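Local coordinates for protein fatty acid biosynthesis transcriptional regulator (Streptococcus pneumoniae, PDB 6JBX) that binds DNA as a MarR-family transcriptional regulator and probably represses the fatty acid synthesis pathway, with acyl-ACP as co-repressor, at residues Ile43-Thr48 with Asn79-Lys84; Gly85-Val90 with Val99-Thr104. All coordinates share one frame; numbering follows the deposited sequence.

Contact 1 comes first along the chain and is complete before contact 2 begins. It sets the start of helix 43-54 against the last turns of helix 71-84, while contact 2 pairs strands 87-91 and 99-103 of the hairpin that follows. Their centres lie about 10 Å apart, on the same side of the chain's centre. Helix 71-84 runs almost directly into the first strand, and a probable hydrogen bond from Tyr86 N to Leu81 O (3.0 Å) ties the two contacts together at that turn. Recognition helix and wing therefore form one continuous unit of the winged helix-turn-helix domain, and both reach the bound DNA.

Contact 1: Ile43-Thr48 with Asn79-Lys84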
ATOM      1  N   ILE A  43      -9.464   0.899   6.461  1.00 31.85           N
ATOM      2  CA  ILE A  43      -9.089   0.047   5.338  1.00 30.66           C
ATOM      3  C   ILE A  43      -8.599  -1.302   5.867  1.00 29.45           C
ATOM      4  O   ILE A  43      -8.881  -2.322   5.244  1.00 30.90           O
ATOM      5  CB  ILE A  43      -8.076   0.724   4.385  1.00 34.08           C
ATOM      6  CG1 ILE A  43      -7.836  -0.134   3.139  1.00 37.42           C
ATOM      7  CG2 ILE A  43      -6.740   1.066   5.081  1.00 31.34           C
ATOM      8  CD1 ILE A  43      -9.024  -0.262   2.208  1.00 41.93           C
ATOM      9  N   LYS A  44      -7.936  -1.352   7.016  1.00 29.85           N
ATOM     10  CA  LYS A  44      -7.490  -2.651   7.558  1.00 31.79           C
ATOM     11  C   LYS A  44      -8.673  -3.501   8.023  1.00 39.39           C
ATOM     12  O   LYS A  44      -8.685  -4.719   7.776  1.00 41.70           O
ATOM     13  CB  LYS A  44      -6.510  -2.476   8.711  1.00 35.06           C
ATOM     14  CG  LYS A  44      -5.174  -1.899   8.287  1.00 40.78           C
ATOM     15  CD  LYS A  44      -4.592  -2.723   7.179  1.00 52.15           C
ATOM     16  CE  LYS A  44      -3.179  -2.352   6.809  1.00 61.94           C
ATOM     17  NZ  LYS A  44      -2.911  -2.800   5.419  1.00 71.34           N
ATOM     18  N   GLU A  45      -9.694  -2.886   8.610  1.00 34.62           N
ATOM     19  CA  GLU A  45     -10.886  -3.657   8.962  1.00 34.20           C
ATOM     20  C   GLU A  45     -11.578  -4.113   7.682  1.00 32.22           C
ATOM     21  O   GLU A  45     -12.122  -5.213   7.650  1.00 31.19           O
ATOM     22  CB  GLU A  45     -11.905  -2.873   9.810  1.00 32.97           C
ATOM     23  CG  GLU A  45     -11.412  -2.554  11.214  1.00 36.57           C
ATOM     24  CD  GLU A  45     -12.266  -1.527  11.959  1.00 44.03           C
ATOM     25  OE1 GLU A  45     -12.696  -1.839  13.111  1.00 41.93           O
ATOM     26  OE2 GLU A  45     -12.510  -0.413  11.393  1.00 39.63           O
ATOM     27  N   MET A  46     -11.573  -3.273   6.654  1.00 30.58           N
ATOM     28  CA  MET A  46     -12.187  -3.670   5.381  1.00 34.49           C
ATOM     29  C   MET A  46     -11.479  -4.923   4.843  1.00 34.17           C
ATOM     30  O   MET A  46     -12.127  -5.793   4.286  1.00 36.48           O
ATOM     31  CB  MET A  46     -12.127  -2.532   4.369  1.00 31.84           C
ATOM     32  CG  MET A  46     -12.942  -2.743   3.129  1.00 38.96           C
ATOM     33  SD  MET A  46     -14.738  -2.888   3.344  1.00 46.59           S
ATOM     34  CE  MET A  46     -14.887  -4.606   2.872  1.00 46.29           C
ATOM     35  N   HIS A  47     -10.184  -5.083   5.108  1.00 33.51           N
ATOM     36  CA  HIS A  47      -9.518  -6.303   4.628  1.00 43.50           C
ATOM     37  C   HIS A  47     -10.068  -7.539   5.355  1.00 39.78           C
ATOM     38  O   HIS A  47     -10.265  -8.557   4.731  1.00 38.17           O
ATOM     39  CB  HIS A  47      -7.991  -6.230   4.775  1.00 46.49           C
ATOM     40  CG  HIS A  47      -7.368  -5.228   3.868  1.00 46.38           C
ATOM     41  ND1 HIS A  47      -6.163  -4.633   4.176  1.00 42.77           N
ATOM     42  CD2 HIS A  47      -7.806  -4.674   2.711  1.00 43.75           C
ATOM     43  CE1 HIS A  47      -5.871  -3.761   3.230  1.00 44.61           C
ATOM     44  NE2 HIS A  47      -6.874  -3.762   2.320  1.00 45.39           N
ATOM     45  N   THR A  48     -10.263  -7.449   6.669  1.00 34.80           N
ATOM     46  CA  THR A  48     -10.843  -8.547   7.436  1.00 35.64           C
ATOM     47  C   THR A  48     -12.251  -8.834   6.920  1.00 35.73           C
ATOM     48  O   THR A  48     -12.576  -9.982   6.634  1.00 38.77           O
ATOM     49  CB  THR A  48     -10.822  -8.261   8.934  1.00 35.60           C
ATOM     50  OG1 THR A  48      -9.466  -8.025   9.291  1.00 34.99           O
ATOM     51  CG2 THR A  48     -11.381  -9.398   9.759  1.00 34.16           C
ATOM     52  N   ASN A  79     -13.199  -8.597  17.342  1.00 35.57           N
ATOM     53  CA  ASN A  79     -13.957  -8.057  18.485  1.00 35.74           C
ATOM     54  C   ASN A  79     -14.547  -6.692  18.113  1.00 36.54           C
ATOM     55  O   ASN A  79     -15.728  -6.452  18.367  1.00 40.42           O
ATOM     56  CB  ASN A  79     -13.098  -7.898  19.750  1.00 40.00           C
ATOM     57  CG  ASN A  79     -12.732  -9.208  20.421  1.00 43.38           C
ATOM     58  OD1 ASN A  79     -13.258 -10.260  20.057  1.00 40.39           O
ATOM     59  ND2 ASN A  79     -11.837  -9.144  21.404  1.00 37.80           N
ATOM     60  N   ASN A  80     -13.731  -5.794  17.537  1.00 34.08           N
ATOM     61  CA  ASN A  80     -14.228  -4.470  17.077  1.00 35.88           C
ATOM     62  C   ASN A  80     -15.332  -4.644  16.019  1.00 32.16           C
ATOM     63  O   ASN A  80     -16.319  -3.905  15.990  1.00 34.05           O
ATOM     64  CB  ASN A  80     -13.097  -3.571  16.562  1.00 34.99           C
ATOM     65  CG  ASN A  80     -12.106  -3.204  17.647  1.00 39.08           C
ATOM     66  OD1 ASN A  80     -12.455  -3.169  18.830  1.00 42.37           O
ATOM     67  ND2 ASN A  80     -10.850  -2.977  17.275  1.00 38.38           N
ATOM     68  N   LEU A  81     -15.158  -5.577  15.116  1.00 35.98           N
ATOM     69  CA  LEU A  81     -16.095  -5.701  13.986  1.00 36.59           C
ATOM     70  C   LEU A  81     -17.404  -6.326  14.509  1.00 37.12           C
ATOM     71  O   LEU A  81     -18.464  -5.968  14.081  1.00 32.66           O
ATOM     72  CB  LEU A  81     -15.470  -6.570  12.888  1.00 37.89           C
ATOM     73  CG  LEU A  81     -14.399  -5.925  11.997  1.00 41.20           C
ATOM     74  CD1 LEU A  81     -13.726  -6.969  11.087  1.00 39.14           C
ATOM     75  CD2 LEU A  81     -15.011  -4.820  11.143  1.00 36.99           C
ATOM     76  N   GLU A  82     -17.317  -7.259  15.449  1.00 38.93           N
ATOM     77  CA  GLU A  82     -18.547  -7.848  16.024  1.00 41.31           C
ATOM     78  C   GLU A  82     -19.266  -6.755  16.827  1.00 37.42           C
ATOM     79  O   GLU A  82     -20.403  -6.561  16.623  1.00 32.14           O
ATOM     80  CB  GLU A  82     -18.252  -9.066  16.908  1.00 43.37           C
ATOM     81  CG  GLU A  82     -19.510  -9.840  17.325  1.00 50.07           C
ATOM     82  CD  GLU A  82     -19.307 -11.295  17.752  1.00 54.71           C
ATOM     83  OE1 GLU A  82     -18.258 -11.597  18.401  1.00 55.62           O
ATOM     84  OE2 GLU A  82     -20.194 -12.138  17.422  1.00 57.05           O
ATOM     85  N   ARG A  83     -18.550  -6.031  17.681  1.00 35.71           N
ATOM     86  CA  ARG A  83     -19.129  -4.916  18.435  1.00 39.47           C
ATOM     87  C   ARG A  83     -19.829  -3.936  17.481  1.00 43.52           C
ATOM     88  O   ARG A  83     -20.913  -3.431  17.817  1.00 38.96           O
ATOM     89  CB  ARG A  83     -18.040  -4.186  19.234  1.00 43.61           C
ATOM     90  CG  ARG A  83     -18.502  -2.872  19.868  1.00 48.05           C
ATOM     91  CD  ARG A  83     -17.447  -2.156  20.707  1.00 50.81           C
ATOM     92  NE  ARG A  83     -16.202  -1.886  19.978  1.00 55.86           N
ATOM     93  CZ  ARG A  83     -16.006  -0.849  19.167  1.00 57.21           C
ATOM     94  NH1 ARG A  83     -16.972   0.035  18.985  1.00 59.34           N
ATOM     95  NH2 ARG A  83     -14.854  -0.697  18.538  1.00 52.96           N
ATOM     96  N   LYS A  84     -19.222  -3.624  16.320  1.00 36.61           N
ATOM     97  CA  LYS A  84     -19.783  -2.612  15.454  1.00 33.18           C
ATOM     98  C   LYS A  84     -20.863  -3.200  14.555  1.00 34.03           C
ATOM     99  O   LYS A  84     -21.450  -2.467  13.831  1.00 37.80           O
ATOM    100  CB  LYS A  84     -18.677  -1.933  14.646  1.00 41.40           C
ATOM    101  CG  LYS A  84     -17.793  -1.007  15.465  1.00 39.38           C
ATOM    102  CD  LYS A  84     -16.860  -0.132  14.669  1.00 41.69           C
ATOM    103  CE  LYS A  84     -15.518  -0.803  14.470  1.00 44.88           C
ATOM    104  NZ  LYS A  84     -14.536   0.096  13.825  1.00 41.57           N
TER
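Glu45 and Leu81 face each other where two helices cross, their CA atoms 7.5 Å apart, and they carry most of the buried surface. Glu45 CB rests against Leu81 CD2 at 3.9 Å, while the other branch of the leucine goes to Thr48: Leu81 CD1 lies 3.6 Å from Thr48 CG2 and also touches Thr48 CB. Thr48 CG2 stands anti to the backbone N, and the methyl rather than the hydroxyl makes the closest approach. Leu81 thus spans one turn of the opposing helix, one methyl at each of its two partners.

Beyond CG, Glu45 stays extended and carries its carboxylate past the leucine to Lys84, whose side chain it meets at about a right angle. Lys84 NZ gives a hydrogen bond to the syn lone pair of Glu45 OE1 at 2.8 Å and a weak one to Glu45 OE2 at 3.2 Å, a salt bridge gripping both oxygens. The bend at chi3 of Lys84 (-91°) turns CE toward the acid, 3.3 Å from Glu45 OE1.

In the winged helix-turn-helix domain of MarR proteins, helix 71-84 is the DNA-recognition helix, and here its C-terminal end crosses the beginning of helix 43-54 at 87°. The segment axes pass 11.0 Å apart, so side chains bridge the gap.

Each charged group has a further partner: Glu45 OE2 accepts from Ser42 N just ahead of helix 43-54, and Lys84 NZ donates to Asp40 O. The ammonium is consequently held by the chain leading into helix 43-54 as well as by the helix itself. Glu45 also packs near a DNA phosphate, and Lys84 probably offsets part of the carboxylate's negative charge there. Thr48 also touches Leu67 of helix 60-67 and Ser77 and Leu78 of helix 71-84.

Contact 2: Gly85-Val90 with Val99-Thr104; sequences GYIERV and VHLHLT. With nucleotides of chain D.
The wing of the winged-helix domain is an antiparallel hairpin in which Ile87-Val90 pair with His100-Leu103. Two hydrogen-bonded pairs hold it: Glu88 N to His102 O at 2.8 Å with the return bond from His102 N, and Val90 with His100, including His100 N to Val90 O at 2.7 Å.

At the helix end, Gly85 closes a Schellman motif with positive phi (92°). Its carbonyl O takes a short 2.5 Å bond from Thr104 OG1, and Tyr86 O receives Thr104 N from above the carbonyl plane. Thr104 is also the N-cap of helix 105-125, its OG1 accepting from Gly107 N.

Glu88, Val90 and His102 share one face of the sheet. Glu88 CB sits over a face of the His102 imidazole, 4.0 Å from the centroid, a CH-pi contact, while Val90 CG2 meets the ring edge near its plane. His102 CG lies between the backbone N and carbonyl carbon (chi1 67°), and the ring comes back toward the first strand.

On the other face Arg89 and Leu101 lie side by side, Arg89 CG 3.7 Å from Leu101 CD2, with Val99 CG1 crossing the arginine chain. Extended to NE, Arg89 approaches OP1 of DT6 of chain D (NE to OP1 2.8 Å); NH2 gives a weak hydrogen bond to OP2 of that nucleotide. NH1 forms a salt bridge with Glu82 of the recognition helix.

Val99 N gives a 2.8 Å hydrogen bond to OP1 of DA5 of chain D. Both contacts fall on phosphates, which is consistent with the wing holding the DNA backbone rather than reading bases, with Glu82 probably steadying the guanidinium.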
ATOM      1  N   GLY A  85     -21.114  -4.513  14.595  1.00 35.80           N
ATOM      2  CA  GLY A  85     -22.265  -5.100  13.912  1.00 37.05           C
ATOM      3  C   GLY A  85     -21.994  -5.575  12.485  1.00 35.30           C
ATOM      4  O   GLY A  85     -22.964  -5.782  11.719  1.00 36.09           O
ATOM      5  N   TYR A  86     -20.733  -5.837  12.126  1.00 35.31           N
ATOM      6  CA  TYR A  86     -20.385  -6.250  10.723  1.00 33.87           C
ATOM      7  C   TYR A  86     -20.168  -7.751  10.590  1.00 34.38           C
ATOM      8  O   TYR A  86     -20.286  -8.286   9.500  1.00 37.34           O
ATOM      9  CB  TYR A  86     -19.152  -5.495  10.251  1.00 30.61           C
ATOM     10  CG  TYR A  86     -19.412  -4.023  10.067  1.00 31.20           C
ATOM     11  CD1 TYR A  86     -19.991  -3.535   8.904  1.00 34.07           C
ATOM     12  CD2 TYR A  86     -19.075  -3.104  11.045  1.00 34.94           C
ATOM     13  CE1 TYR A  86     -20.229  -2.181   8.720  1.00 31.72           C
ATOM     14  CE2 TYR A  86     -19.278  -1.740  10.859  1.00 35.51           C
ATOM     15  CZ  TYR A  86     -19.911  -1.280   9.714  1.00 33.11           C
ATOM     16  OH  TYR A  86     -20.149   0.065   9.516  1.00 37.84           O
ATOM     17  N   ILE A  87     -19.844  -8.432  11.674  1.00 36.92           N
ATOM     18  CA  ILE A  87     -19.588  -9.858  11.591  1.00 38.12           C
ATOM     19  C   ILE A  87     -20.237 -10.584  12.779  1.00 41.93           C
ATOM     20  O   ILE A  87     -20.579  -9.964  13.797  1.00 36.40           O
ATOM     21  CB  ILE A  87     -18.078 -10.133  11.594  1.00 34.94           C
ATOM     22  CG1 ILE A  87     -17.495  -9.818  12.973  1.00 39.57           C
ATOM     23  CG2 ILE A  87     -17.382  -9.381  10.465  1.00 40.33           C
ATOM     24  CD1 ILE A  87     -16.346 -10.681  13.370  1.00 43.29           C
ATOM     25  N   GLU A  88     -20.368 -11.907  12.637  1.00 43.93           N
ATOM     26  CA  GLU A  88     -20.821 -12.776  13.729  1.00 44.30           C
ATOM     27  C   GLU A  88     -19.860 -13.949  13.870  1.00 40.77           C
ATOM     28  O   GLU A  88     -19.372 -14.490  12.867  1.00 40.81           O
ATOM     29  CB  GLU A  88     -22.230 -13.313  13.484  1.00 52.34           C
ATOM     30  CG  GLU A  88     -23.300 -12.258  13.716  1.00 65.66           C
ATOM     31  CD  GLU A  88     -24.664 -12.724  14.211  1.00 79.20           C
ATOM     32  OE1 GLU A  88     -24.821 -13.947  14.483  1.00 84.89           O
ATOM     33  OE2 GLU A  88     -25.574 -11.852  14.319  1.00 69.31           O
ATOM     34  N   ARG A  89     -19.567 -14.274  15.118  1.00 41.61           N
ATOM     35  CA  ARG A  89     -18.762 -15.441  15.476  1.00 46.34           C
ATOM     36  C   ARG A  89     -19.706 -16.604  15.809  1.00 48.94           C
ATOM     37  O   ARG A  89     -20.656 -16.407  16.559  1.00 47.46           O
ATOM     38  CB  ARG A  89     -17.927 -15.184  16.729  1.00 44.99           C
ATOM     39  CG  ARG A  89     -16.675 -14.348  16.538  1.00 49.16           C
ATOM     40  CD  ARG A  89     -16.001 -14.282  17.906  1.00 51.58           C
ATOM     41  NE  ARG A  89     -14.632 -13.805  17.844  1.00 47.80           N
ATOM     42  CZ  ARG A  89     -14.245 -12.577  18.163  1.00 47.63           C
ATOM     43  NH1 ARG A  89     -15.142 -11.640  18.440  1.00 45.32           N
ATOM     44  NH2 ARG A  89     -12.948 -12.323  18.254  1.00 43.72           N
ATOM     45  N   VAL A  90     -19.401 -17.803  15.310  1.00 51.22           N
ATOM     46  CA  VAL A  90     -20.226 -19.009  15.572  1.00 56.53           C
ATOM     47  C   VAL A  90     -19.312 -20.159  16.014  1.00 53.72           C
ATOM     48  O   VAL A  90     -18.407 -20.559  15.240  1.00 54.11           O
ATOM     49  CB  VAL A  90     -21.028 -19.388  14.315  1.00 57.63           C
ATOM     50  CG1 VAL A  90     -21.633 -20.784  14.414  1.00 64.92           C
ATOM     51  CG2 VAL A  90     -22.103 -18.351  14.026  1.00 57.35           C
ATOM     52  N   VAL A  99     -13.934 -21.466  15.723  1.00 49.17           N
ATOM     53  CA  VAL A  99     -14.917 -20.389  15.524  1.00 48.76           C
ATOM     54  C   VAL A  99     -15.100 -20.204  14.023  1.00 41.79           C
ATOM     55  O   VAL A  99     -14.136 -20.161  13.286  1.00 46.49           O
ATOM     56  CB  VAL A  99     -14.500 -19.076  16.226  1.00 47.81           C
ATOM     57  CG1 VAL A  99     -15.294 -17.870  15.738  1.00 48.66           C
ATOM     58  CG2 VAL A  99     -14.630 -19.182  17.739  1.00 48.77           C
ATOM     59  N   HIS A 100     -16.347 -20.116  13.603  1.00 42.01           N
ATOM     60  CA  HIS A 100     -16.678 -19.842  12.217  1.00 43.51           C
ATOM     61  C   HIS A 100     -17.185 -18.401  12.114  1.00 43.79           C
ATOM     62  O   HIS A 100     -18.018 -17.968  12.914  1.00 43.61           O
ATOM     63  CB  HIS A 100     -17.732 -20.834  11.701  1.00 51.16           C
ATOM     64  CG  HIS A 100     -17.274 -22.258  11.673  1.00 56.41           C
ATOM     65  ND1 HIS A 100     -16.222 -22.690  10.877  1.00 56.42           N
ATOM     66  CD2 HIS A 100     -17.727 -23.351  12.320  1.00 61.34           C
ATOM     67  CE1 HIS A 100     -16.045 -23.982  11.041  1.00 56.25           C
ATOM     68  NE2 HIS A 100     -16.965 -24.411  11.912  1.00 61.40           N
ATOM     69  N   LEU A 101     -16.686 -17.669  11.131  1.00 40.64           N
ATOM     70  CA  LEU A 101     -17.023 -16.240  11.007  1.00 38.75           C
ATOM     71  C   LEU A 101     -17.913 -16.043   9.785  1.00 37.06           C
ATOM     72  O   LEU A 101     -17.682 -16.650   8.756  1.00 37.37           O
ATOM     73  CB  LEU A 101     -15.751 -15.419  10.828  1.00 32.88           C
ATOM     74  CG  LEU A 101     -14.685 -15.598  11.893  1.00 36.30           C
ATOM     75  CD1 LEU A 101     -13.365 -15.057  11.373  1.00 38.31           C
ATOM     76  CD2 LEU A 101     -15.089 -14.926  13.194  1.00 35.96           C
ATOM     77  N   HIS A 102     -18.849 -15.122   9.879  1.00 35.18           N
ATOM     78  CA  HIS A 102     -19.631 -14.741   8.688  1.00 39.28           C
ATOM     79  C   HIS A 102     -20.113 -13.296   8.834  1.00 40.09           C
ATOM     80  O   HIS A 102     -20.193 -12.733   9.977  1.00 47.40           O
ATOM     81  CB  HIS A 102     -20.786 -15.719   8.444  1.00 46.29           C
ATOM     82  CG  HIS A 102     -21.852 -15.689   9.489  1.00 46.76           C
ATOM     83  ND1 HIS A 102     -22.894 -14.774   9.459  1.00 52.92           N
ATOM     84  CD2 HIS A 102     -22.081 -16.493  10.550  1.00 52.60           C
ATOM     85  CE1 HIS A 102     -23.706 -15.002  10.476  1.00 53.62           C
ATOM     86  NE2 HIS A 102     -23.233 -16.059  11.160  1.00 52.79           N
ATOM     87  N   LEU A 103     -20.417 -12.704   7.685  1.00 38.70           N
ATOM     88  CA  LEU A 103     -20.783 -11.309   7.640  1.00 40.34           C
ATOM     89  C   LEU A 103     -22.244 -11.174   8.057  1.00 38.77           C
ATOM     90  O   LEU A 103     -23.074 -11.933   7.606  1.00 44.81           O
ATOM     91  CB  LEU A 103     -20.591 -10.734   6.230  1.00 36.64           C
ATOM     92  CG  LEU A 103     -19.159 -10.642   5.689  1.00 38.64           C
ATOM     93  CD1 LEU A 103     -19.141  -9.806   4.431  1.00 37.33           C
ATOM     94  CD2 LEU A 103     -18.190 -10.065   6.706  1.00 38.58           C
ATOM     95  N   THR A 104     -22.538 -10.140   8.833  1.00 40.13           N
ATOM     96  CA  THR A 104     -23.912  -9.713   9.048  1.00 39.94           C
ATOM     97  C   THR A 104     -24.425  -9.092   7.737  1.00 42.20           C
ATOM     98  O   THR A 104     -23.698  -8.986   6.745  1.00 38.17           O
ATOM     99  CB  THR A 104     -24.023  -8.706  10.202  1.00 40.85           C
ATOM    100  OG1 THR A 104     -23.394  -7.458   9.865  1.00 37.26           O
ATOM    101  CG2 THR A 104     -23.450  -9.239  11.498  1.00 44.26           C
TER
ATOM    102  P    DT D   6     -11.726 -15.641  19.334  1.00 49.57           P
ATOM    103  OP1  DT D   6     -13.167 -15.429  19.519  1.00 43.26           O
ATOM    104  OP2  DT D   6     -10.935 -14.990  18.262  1.00 41.82           O
ATOM    105  O5'  DT D   6     -11.056 -15.287  20.730  1.00 47.92           O
ATOM    106  C5'  DT D   6     -11.550 -15.885  21.922  1.00 47.06           C
ATOM    107  C4'  DT D   6     -10.651 -15.459  23.050  1.00 48.87           C
ATOM    108  O4'  DT D   6      -9.320 -15.934  22.797  1.00 44.53           O
ATOM    109  C3'  DT D   6     -10.520 -13.942  23.188  1.00 45.72           C
ATOM    110  O3'  DT D   6     -11.230 -13.594  24.357  1.00 52.51           O
ATOM    111  C2'  DT D   6      -9.033 -13.699  23.372  1.00 47.52           C
ATOM    112  C1'  DT D   6      -8.462 -15.107  23.536  1.00 45.47           C
ATOM    113  N1   DT D   6      -7.124 -15.286  22.997  1.00 36.41           N
ATOM    114  C2   DT D   6      -6.080 -15.357  23.888  1.00 37.67           C
ATOM    115  O2   DT D   6      -6.229 -15.262  25.093  1.00 39.13           O
ATOM    116  N3   DT D   6      -4.848 -15.539  23.312  1.00 33.27           N
ATOM    117  C4   DT D   6      -4.571 -15.661  21.969  1.00 35.58           C
ATOM    118  O4   DT D   6      -3.413 -15.815  21.595  1.00 42.70           O
ATOM    119  C5   DT D   6      -5.708 -15.539  21.091  1.00 34.97           C
ATOM    120  C7   DT D   6      -5.494 -15.640  19.617  1.00 34.77           C
ATOM    121  C6   DT D   6      -6.917 -15.380  21.642  1.00 34.25           C
ATOM    122  P    DA D   5      -9.915 -20.873  15.327  1.00 48.42           P
ATOM    123  OP1  DA D   5     -11.349 -20.852  14.907  1.00 41.81           O
ATOM    124  OP2  DA D   5      -8.845 -20.593  14.327  1.00 43.08           O
ATOM    125  O5'  DA D   5      -9.754 -19.921  16.585  1.00 41.53           O
ATOM    126  C5'  DA D   5     -10.759 -19.964  17.566  1.00 37.95           C
ATOM    127  C4'  DA D   5     -10.303 -19.283  18.828  1.00 45.89           C
ATOM    128  O4'  DA D   5      -8.991 -19.717  19.211  1.00 40.67           O
ATOM    129  C3'  DA D   5     -10.206 -17.752  18.765  1.00 45.74           C
ATOM    130  O3'  DA D   5     -11.470 -17.247  19.215  1.00 50.91           O
ATOM    131  C2'  DA D   5      -9.042 -17.449  19.703  1.00 47.23           C
ATOM    132  C1'  DA D   5      -8.649 -18.832  20.249  1.00 41.95           C
ATOM    133  N9   DA D   5      -7.227 -18.991  20.535  1.00 36.14           N
ATOM    134  C8   DA D   5      -6.201 -19.180  19.645  1.00 37.04           C
ATOM    135  N7   DA D   5      -5.018 -19.246  20.209  1.00 39.08           N
ATOM    136  C5   DA D   5      -5.286 -19.096  21.563  1.00 34.40           C
ATOM    137  C6   DA D   5      -4.451 -19.067  22.692  1.00 39.45           C
ATOM    138  N6   DA D   5      -3.127 -19.211  22.634  1.00 41.63           N
ATOM    139  N1   DA D   5      -5.030 -18.871  23.899  1.00 41.25           N
ATOM    140  C2   DA D   5      -6.364 -18.728  23.955  1.00 43.55           C
ATOM    141  N3   DA D   5      -7.257 -18.752  22.959  1.00 38.33           N
ATOM    142  C4   DA D   5      -6.640 -18.927  21.776  1.00 33.29           C
TER